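Long-range contact in macrolide export ATP-binding/permease protein MacB (PDB 3FTJ), which probably serves as the homodimeric inner-membrane ABC transporter of the tripartite MacAB-TdeA efflux system, giving resistance to macrolides: residues 49-61 with 71-84. Sequence-based numbering, arbitrary orientation.
Sequences IQSVTPNTSSSGI and SANLYGIGEQYFDV
Asn-55 OD1 meets the edge of the Tyr-75 ring, 3.7 Å from CD1, with amide and ring almost perpendicular (86°). Ser-57 CB comes to the same CD1 obliquely. Thr-53 CG2 lies at the edge of the Tyr-81 ring, 3.9 Å from Tyr-81 CD2; Asn-55 ND2 approaches CE2 aslant. With CG trans to its backbone N (chi1 -176°), Asn-55 lays its amide alongside Ile-77 CG2, OD1 reaching toward Tyr-75 and ND2 toward Tyr-81. Backbone bonds pair the antiparallel strands: Thr-56 and Gly-76 each give an N-H to the other's carbonyl, the bond from Gly-76 N to Thr-56 O being short (2.7 Å), and Ser-58 with Leu-74 and Gly-60 with Ala-72 do likewise. Ser-71 and Ala-72 both face Gly-60 in a G1 bulge, where the chain turns a corner. From Gly-78, whose N bonds only weakly to Pro-54 O, a type I turn to Tyr-81 leads into helix 81-85, and a water accepts from Gln-80 N (2.7 Å) while donating to Val-52 O. In this hairpin of the periplasmic core domain, Tyr-157 of strand 155-159 meets both tyrosine rings and Leu-156 touches Leu-74; through Gln-50, Ser-51 and Thr-53 strand 49-64 bonds to strand 175-180, and helix 37-44 packs on Val-52 and Pro-54.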
ATOM      1  N   ILE A  49      -3.309   3.600 -17.302  1.00 30.81           N
ATOM      2  CA  ILE A  49      -3.331   3.187 -15.901  1.00 29.76           C
ATOM      3  C   ILE A  49      -4.709   2.665 -15.487  1.00 30.23           C
ATOM      4  O   ILE A  49      -5.719   3.342 -15.660  1.00 32.62           O
ATOM      5  CB  ILE A  49      -2.872   4.336 -14.972  1.00 29.86           C
ATOM      6  CG1 ILE A  49      -1.362   4.540 -15.103  1.00 29.35           C
ATOM      7  CG2 ILE A  49      -3.225   4.031 -13.518  1.00 26.87           C
ATOM      8  CD1 ILE A  49      -0.844   5.804 -14.441  1.00 27.88           C
ATOM      9  N   GLN A  50      -4.737   1.453 -14.947  1.00 27.69           N
ATOM     10  CA  GLN A  50      -5.986   0.774 -14.613  1.00 34.12           C
ATOM     11  C   GLN A  50      -6.449   1.045 -13.174  1.00 31.39           C
ATOM     12  O   GLN A  50      -7.645   1.145 -12.904  1.00 24.28           O
ATOM     13  CB  GLN A  50      -5.839  -0.731 -14.848  1.00 32.27           C
ATOM     14  CG  GLN A  50      -7.057  -1.540 -14.458  1.00 39.57           C
ATOM     15  CD  GLN A  50      -6.938  -3.008 -14.841  1.00 48.31           C
ATOM     16  OE1 GLN A  50      -7.804  -3.821 -14.508  1.00 51.55           O
ATOM     17  NE2 GLN A  50      -5.864  -3.353 -15.545  1.00 50.70           N
ATOM     18  N   SER A  51      -5.502   1.152 -12.250  1.00 27.65           N
ATOM     19  CA  SER A  51      -5.834   1.515 -10.877  1.00 28.64           C
ATOM     20  C   SER A  51      -4.629   2.091 -10.150  1.00 25.76           C
ATOM     21  O   SER A  51      -3.482   1.814 -10.497  1.00 22.37           O
ATOM     22  CB  SER A  51      -6.379   0.313 -10.105  1.00 26.96           C
ATOM     23  OG  SER A  51      -5.340  -0.588  -9.760  1.00 28.46           O
ATOM     24  N   VAL A  52      -4.912   2.899  -9.138  1.00 28.65           N
ATOM     25  CA  VAL A  52      -3.885   3.563  -8.349  1.00 25.19           C
ATOM     26  C   VAL A  52      -4.180   3.389  -6.858  1.00 23.55           C
ATOM     27  O   VAL A  52      -5.284   3.691  -6.395  1.00 23.58           O
ATOM     28  CB  VAL A  52      -3.842   5.055  -8.690  1.00 24.74           C
ATOM     29  CG1 VAL A  52      -2.796   5.773  -7.849  1.00 21.72           C
ATOM     30  CG2 VAL A  52      -3.573   5.241 -10.189  1.00 23.17           C
ATOM     31  N   THR A  53      -3.190   2.910  -6.112  1.00 23.61           N
ATOM     32  CA  THR A  53      -3.344   2.690  -4.679  1.00 20.37           C
ATOM     33  C   THR A  53      -2.308   3.455  -3.869  1.00 19.99           C
ATOM     34  O   THR A  53      -1.132   3.107  -3.881  1.00 19.41           O
ATOM     35  CB  THR A  53      -3.207   1.203  -4.352  1.00 23.81           C
ATOM     36  OG1 THR A  53      -4.189   0.473  -5.098  1.00 31.51           O
ATOM     37  CG2 THR A  53      -3.411   0.966  -2.870  1.00 20.64           C
ATOM     38  N   PRO A  54      -2.740   4.509  -3.172  1.00 17.19           N
ATOM     39  CA  PRO A  54      -1.857   5.264  -2.276  1.00 20.48           C
ATOM     40  C   PRO A  54      -1.519   4.410  -1.057  1.00 19.56           C
ATOM     41  O   PRO A  54      -2.311   3.548  -0.697  1.00 22.22           O
ATOM     42  CB  PRO A  54      -2.716   6.463  -1.857  1.00 20.34           C
ATOM     43  CG  PRO A  54      -3.863   6.497  -2.844  1.00 21.18           C
ATOM     44  CD  PRO A  54      -4.095   5.083  -3.240  1.00 19.56           C
ATOM     45  N   ASN A  55      -0.366   4.627  -0.439  1.00 18.84           N
ATOM     46  CA  ASN A  55       0.017   3.842   0.736  1.00 19.65           C
ATOM     47  C   ASN A  55       0.832   4.668   1.715  1.00 21.97           C
ATOM     48  O   ASN A  55       1.928   5.123   1.398  1.00 22.16           O
ATOM     49  CB  ASN A  55       0.805   2.585   0.321  1.00 18.25           C
ATOM     50  CG  ASN A  55       1.140   1.667   1.503  1.00 29.66           C
ATOM     51  OD1 ASN A  55       1.502   2.121   2.596  1.00 23.88           O
ATOM     52  ND2 ASN A  55       1.034   0.360   1.275  1.00 31.36           N
ATOM     53  N   THR A  56       0.278   4.877   2.901  1.00 20.71           N
ATOM     54  CA  THR A  56       1.034   5.433   4.010  1.00 21.60           C
ATOM     55  C   THR A  56       0.827   4.492   5.188  1.00 19.43           C
ATOM     56  O   THR A  56      -0.091   3.681   5.181  1.00 17.95           O
ATOM     57  CB  THR A  56       0.535   6.823   4.377  1.00 18.58           C
ATOM     58  OG1 THR A  56       1.371   7.375   5.399  1.00 22.81           O
ATOM     59  CG2 THR A  56      -0.892   6.745   4.883  1.00 21.63           C
ATOM     60  N   SER A  57       1.686   4.567   6.192  1.00 20.10           N
ATOM     61  CA  SER A  57       1.466   3.761   7.382  1.00 20.55           C
ATOM     62  C   SER A  57       2.113   4.372   8.606  1.00 25.38           C
ATOM     63  O   SER A  57       2.885   5.336   8.511  1.00 24.78           O
ATOM     64  CB  SER A  57       1.975   2.330   7.197  1.00 25.59           C
ATOM     65  OG  SER A  57       3.381   2.297   7.051  1.00 30.25           O
ATOM     66  N   SER A  58       1.784   3.780   9.751  1.00 23.10           N
ATOM     67  CA  SER A  58       2.279   4.195  11.051  1.00 21.28           C
ATOM     68  C   SER A  58       2.327   2.944  11.908  1.00 22.87           C
ATOM     69  O   SER A  58       1.555   2.014  11.702  1.00 24.09           O
ATOM     70  CB  SER A  58       1.328   5.217  11.672  1.00 19.82           C
ATOM     71  OG  SER A  58       1.896   5.839  12.817  1.00 28.45           O
ATOM     72  N   SER A  59       3.245   2.916  12.859  1.00 23.35           N
ATOM     73  CA  SER A  59       3.408   1.775  13.748  1.00 21.10           C
ATOM     74  C   SER A  59       3.189   2.270  15.165  1.00 22.17           C
ATOM     75  O   SER A  59       3.855   3.203  15.609  1.00 20.79           O
ATOM     76  CB  SER A  59       4.813   1.208  13.593  1.00 20.57           C
ATOM     77  OG  SER A  59       5.039   0.151  14.496  1.00 33.20           O
ATOM     78  N   GLY A  60       2.241   1.672  15.873  1.00 19.19           N
ATOM     79  CA  GLY A  60       1.847   2.208  17.162  1.00 17.90           C
ATOM     80  C   GLY A  60       1.243   1.176  18.092  1.00 19.37           C
ATOM     81  O   GLY A  60       1.460  -0.024  17.923  1.00 20.21           O
ATOM     82  N   ILE A  61       0.481   1.651  19.074  1.00 16.24           N
ATOM     83  CA  ILE A  61      -0.071   0.787  20.102  1.00 16.18           C
ATOM     84  C   ILE A  61      -1.532   0.506  19.827  1.00 18.77           C
ATOM     85  O   ILE A  61      -2.332   1.430  19.668  1.00 20.11           O
ATOM     86  CB  ILE A  61       0.104   1.398  21.518  1.00 19.48           C
ATOM     87  CG1 ILE A  61       1.563   1.312  21.957  1.00 20.23           C
ATOM     88  CG2 ILE A  61      -0.729   0.645  22.536  1.00 19.57           C
ATOM     89  CD1 ILE A  61       2.503   2.139  21.142  1.00 26.79           C
ATOM     90  N   SER A  71       3.897  -2.141  18.236  1.00 25.51           N
ATOM     91  CA  SER A  71       4.286  -2.298  16.842  1.00 30.19           C
ATOM     92  C   SER A  71       3.197  -2.978  16.019  1.00 24.85           C
ATOM     93  O   SER A  71       3.442  -3.957  15.312  1.00 29.94           O
ATOM     94  CB  SER A  71       5.627  -3.025  16.714  1.00 33.91           C
ATOM     95  OG  SER A  71       5.686  -4.152  17.569  1.00 42.39           O
ATOM     96  N   ALA A  72       1.983  -2.456  16.142  1.00 22.95           N
ATOM     97  CA  ALA A  72       0.930  -2.762  15.194  1.00 24.57           C
ATOM     98  C   ALA A  72       1.081  -1.749  14.072  1.00 24.03           C
ATOM     99  O   ALA A  72       1.190  -0.550  14.328  1.00 21.86           O
ATOM    100  CB  ALA A  72      -0.431  -2.627  15.843  1.00 23.76           C
ATOM    101  N   ASN A  73       1.100  -2.240  12.837  1.00 24.07           N
ATOM    102  CA  ASN A  73       1.195  -1.396  11.656  1.00 19.08           C
ATOM    103  C   ASN A  73      -0.159  -1.098  11.057  1.00 20.04           C
ATOM    104  O   ASN A  73      -0.841  -2.002  10.567  1.00 23.08           O
ATOM    105  CB  ASN A  73       2.064  -2.073  10.607  1.00 22.46           C
ATOM    106  CG  ASN A  73       3.450  -2.352  11.114  1.00 26.45           C
ATOM    107  OD1 ASN A  73       4.157  -1.438  11.531  1.00 29.11           O
ATOM    108  ND2 ASN A  73       3.844  -3.624  11.105  1.00 27.35           N
ATOM    109  N   LEU A  74      -0.551   0.168  11.106  1.00 14.52           N
ATOM    110  CA  LEU A  74      -1.756   0.619  10.426  1.00 18.61           C
ATOM    111  C   LEU A  74      -1.371   1.187   9.077  1.00 19.60           C
ATOM    112  O   LEU A  74      -0.608   2.147   8.994  1.00 20.27           O
ATOM    113  CB  LEU A  74      -2.482   1.690  11.239  1.00 20.94           C
ATOM    114  CG  LEU A  74      -3.792   2.242  10.668  1.00 20.81           C
ATOM    115  CD1 LEU A  74      -4.865   1.153  10.551  1.00 17.39           C
ATOM    116  CD2 LEU A  74      -4.284   3.383  11.555  1.00 19.68           C
ATOM    117  N   TYR A  75      -1.895   0.574   8.023  1.00 20.90           N
ATOM    118  CA  TYR A  75      -1.715   1.065   6.668  1.00 17.06           C
ATOM    119  C   TYR A  75      -2.941   1.851   6.253  1.00 21.45           C
ATOM    120  O   TYR A  75      -4.075   1.429   6.502  1.00 22.40           O
ATOM    121  CB  TYR A  75      -1.519  -0.100   5.707  1.00 16.37           C
ATOM    122  CG  TYR A  75      -0.223  -0.830   5.905  1.00 23.21           C
ATOM    123  CD1 TYR A  75       0.948  -0.383   5.295  1.00 26.07           C
ATOM    124  CD2 TYR A  75      -0.160  -1.965   6.703  1.00 23.39           C
ATOM    125  CE1 TYR A  75       2.147  -1.047   5.484  1.00 27.78           C
ATOM    126  CE2 TYR A  75       1.031  -2.639   6.887  1.00 27.78           C
ATOM    127  CZ  TYR A  75       2.182  -2.174   6.272  1.00 26.98           C
ATOM    128  OH  TYR A  75       3.367  -2.849   6.456  1.00 36.68           O
ATOM    129  N   GLY A  76      -2.705   3.007   5.642  1.00 20.27           N
ATOM    130  CA  GLY A  76      -3.763   3.784   5.030  1.00 16.60           C
ATOM    131  C   GLY A  76      -3.595   3.574   3.550  1.00 18.53           C
ATOM    132  O   GLY A  76      -2.662   4.106   2.956  1.00 17.92           O
ATOM    133  N   ILE A  77      -4.475   2.776   2.958  1.00 17.37           N
ATOM    134  CA  ILE A  77      -4.304   2.366   1.558  1.00 18.92           C
ATOM    135  C   ILE A  77      -5.563   2.572   0.714  1.00 21.49           C
ATOM    136  O   ILE A  77      -6.625   2.913   1.241  1.00 21.01           O
ATOM    137  CB  ILE A  77      -3.816   0.885   1.446  1.00 20.05           C
ATOM    138  CG1 ILE A  77      -4.579  -0.039   2.404  1.00 18.64           C
ATOM    139  CG2 ILE A  77      -2.336   0.789   1.755  1.00 20.90           C
ATOM    140  CD1 ILE A  77      -6.078  -0.118   2.177  1.00 18.44           C
ATOM    141  N   GLY A  78      -5.435   2.380  -0.598  1.00 20.73           N
ATOM    142  CA  GLY A  78      -6.570   2.520  -1.494  1.00 21.77           C
ATOM    143  C   GLY A  78      -7.456   1.286  -1.596  1.00 23.47           C
ATOM    144  O   GLY A  78      -7.044   0.177  -1.250  1.00 20.15           O
ATOM    145  N   GLU A  79      -8.673   1.485  -2.097  1.00 25.47           N
ATOM    146  CA  GLU A  79      -9.629   0.397  -2.341  1.00 23.09           C
ATOM    147  C   GLU A  79      -9.048  -0.817  -3.080  1.00 22.40           C
ATOM    148  O   GLU A  79      -9.355  -1.951  -2.737  1.00 24.15           O
ATOM    149  CB  GLU A  79     -10.844   0.939  -3.100  1.00 25.21           C
ATOM    150  CG  GLU A  79     -11.761  -0.133  -3.661  1.00 33.29           C
ATOM    151  CD  GLU A  79     -13.067   0.446  -4.167  1.00 37.76           C
ATOM    152  OE1 GLU A  79     -13.055   1.607  -4.636  1.00 36.35           O
ATOM    153  OE2 GLU A  79     -14.102  -0.254  -4.084  1.00 37.73           O
ATOM    154  N   GLN A  80      -8.204  -0.575  -4.084  1.00 24.14           N
ATOM    155  CA  GLN A  80      -7.637  -1.659  -4.898  1.00 23.65           C
ATOM    156  C   GLN A  80      -6.437  -2.351  -4.261  1.00 26.29           C
ATOM    157  O   GLN A  80      -5.838  -3.245  -4.868  1.00 25.15           O
ATOM    158  CB  GLN A  80      -7.241  -1.154  -6.298  1.00 26.95           C
ATOM    159  CG  GLN A  80      -8.392  -0.602  -7.136  1.00 25.34           C
ATOM    160  CD  GLN A  80      -9.603  -1.524  -7.137  1.00 33.00           C
ATOM    161  OE1 GLN A  80      -9.485  -2.729  -7.360  1.00 31.34           O
ATOM    162  NE2 GLN A  80     -10.776  -0.955  -6.877  1.00 36.71           N
ATOM    163  N   TYR A  81      -6.080  -1.947  -3.046  1.00 23.68           N
ATOM    164  CA  TYR A  81      -4.879  -2.485  -2.414  1.00 25.58           C
ATOM    165  C   TYR A  81      -4.891  -4.012  -2.315  1.00 26.07           C
ATOM    166  O   TYR A  81      -3.906  -4.668  -2.642  1.00 27.75           O
ATOM    167  CB  TYR A  81      -4.649  -1.873  -1.028  1.00 25.13           C
ATOM    168  CG  TYR A  81      -3.416  -2.418  -0.340  1.00 24.31           C
ATOM    169  CD1 TYR A  81      -3.502  -3.502   0.509  1.00 25.18           C
ATOM    170  CD2 TYR A  81      -2.163  -1.855  -0.562  1.00 25.88           C
ATOM    171  CE1 TYR A  81      -2.379  -4.015   1.135  1.00 29.40           C
ATOM    172  CE2 TYR A  81      -1.034  -2.357   0.062  1.00 29.94           C
ATOM    173  CZ  TYR A  81      -1.149  -3.441   0.908  1.00 31.00           C
ATOM    174  OH  TYR A  81      -0.039  -3.963   1.536  1.00 33.65           O
ATOM    175  N   PHE A  82      -6.002  -4.578  -1.863  1.00 23.18           N
ATOM    176  CA  PHE A  82      -6.047  -6.014  -1.600  1.00 29.69           C
ATOM    177  C   PHE A  82      -5.918  -6.837  -2.874  1.00 31.65           C
ATOM    178  O   PHE A  82      -5.242  -7.867  -2.893  1.00 32.52           O
ATOM    179  CB  PHE A  82      -7.319  -6.374  -0.837  1.00 30.03           C
ATOM    180  CG  PHE A  82      -7.511  -5.562   0.406  1.00 24.59           C
ATOM    181  CD1 PHE A  82      -6.801  -5.859   1.554  1.00 26.59           C
ATOM    182  CD2 PHE A  82      -8.376  -4.484   0.414  1.00 24.40           C
ATOM    183  CE1 PHE A  82      -6.970  -5.108   2.706  1.00 26.28           C
ATOM    184  CE2 PHE A  82      -8.545  -3.731   1.559  1.00 26.63           C
ATOM    185  CZ  PHE A  82      -7.835  -4.043   2.705  1.00 20.54           C
ATOM    186  N   ASP A  83      -6.556  -6.368  -3.939  1.00 27.96           N
ATOM    187  CA  ASP A  83      -6.489  -7.047  -5.222  1.00 32.86           C
ATOM    188  C   ASP A  83      -5.071  -7.050  -5.799  1.00 30.83           C
ATOM    189  O   ASP A  83      -4.556  -8.090  -6.204  1.00 34.01           O
ATOM    190  CB  ASP A  83      -7.461  -6.401  -6.214  1.00 36.65           C
ATOM    191  CG  ASP A  83      -7.425  -7.068  -7.585  1.00 39.66           C
ATOM    192  OD1 ASP A  83      -7.327  -8.318  -7.637  1.00 39.42           O
ATOM    193  OD2 ASP A  83      -7.493  -6.338  -8.601  1.00 37.94           O
ATOM    194  N   VAL A  84      -4.443  -5.882  -5.826  1.00 32.52           N
ATOM    195  CA  VAL A  84      -3.133  -5.739  -6.449  1.00 31.91           C
ATOM    196  C   VAL A  84      -2.032  -6.427  -5.646  1.00 32.49           C
ATOM    197  O   VAL A  84      -1.009  -6.835  -6.195  1.00 34.59           O
ATOM    198  CB  VAL A  84      -2.781  -4.255  -6.663  1.00 31.74           C
ATOM    199  CG1 VAL A  84      -1.378  -4.114  -7.220  1.00 38.72           C
ATOM    200  CG2 VAL A  84      -3.792  -3.613  -7.596  1.00 32.31           C
TER
HETATM  201  O   HOH W   1      -7.010   1.817  -4.606  1.00 29.67           O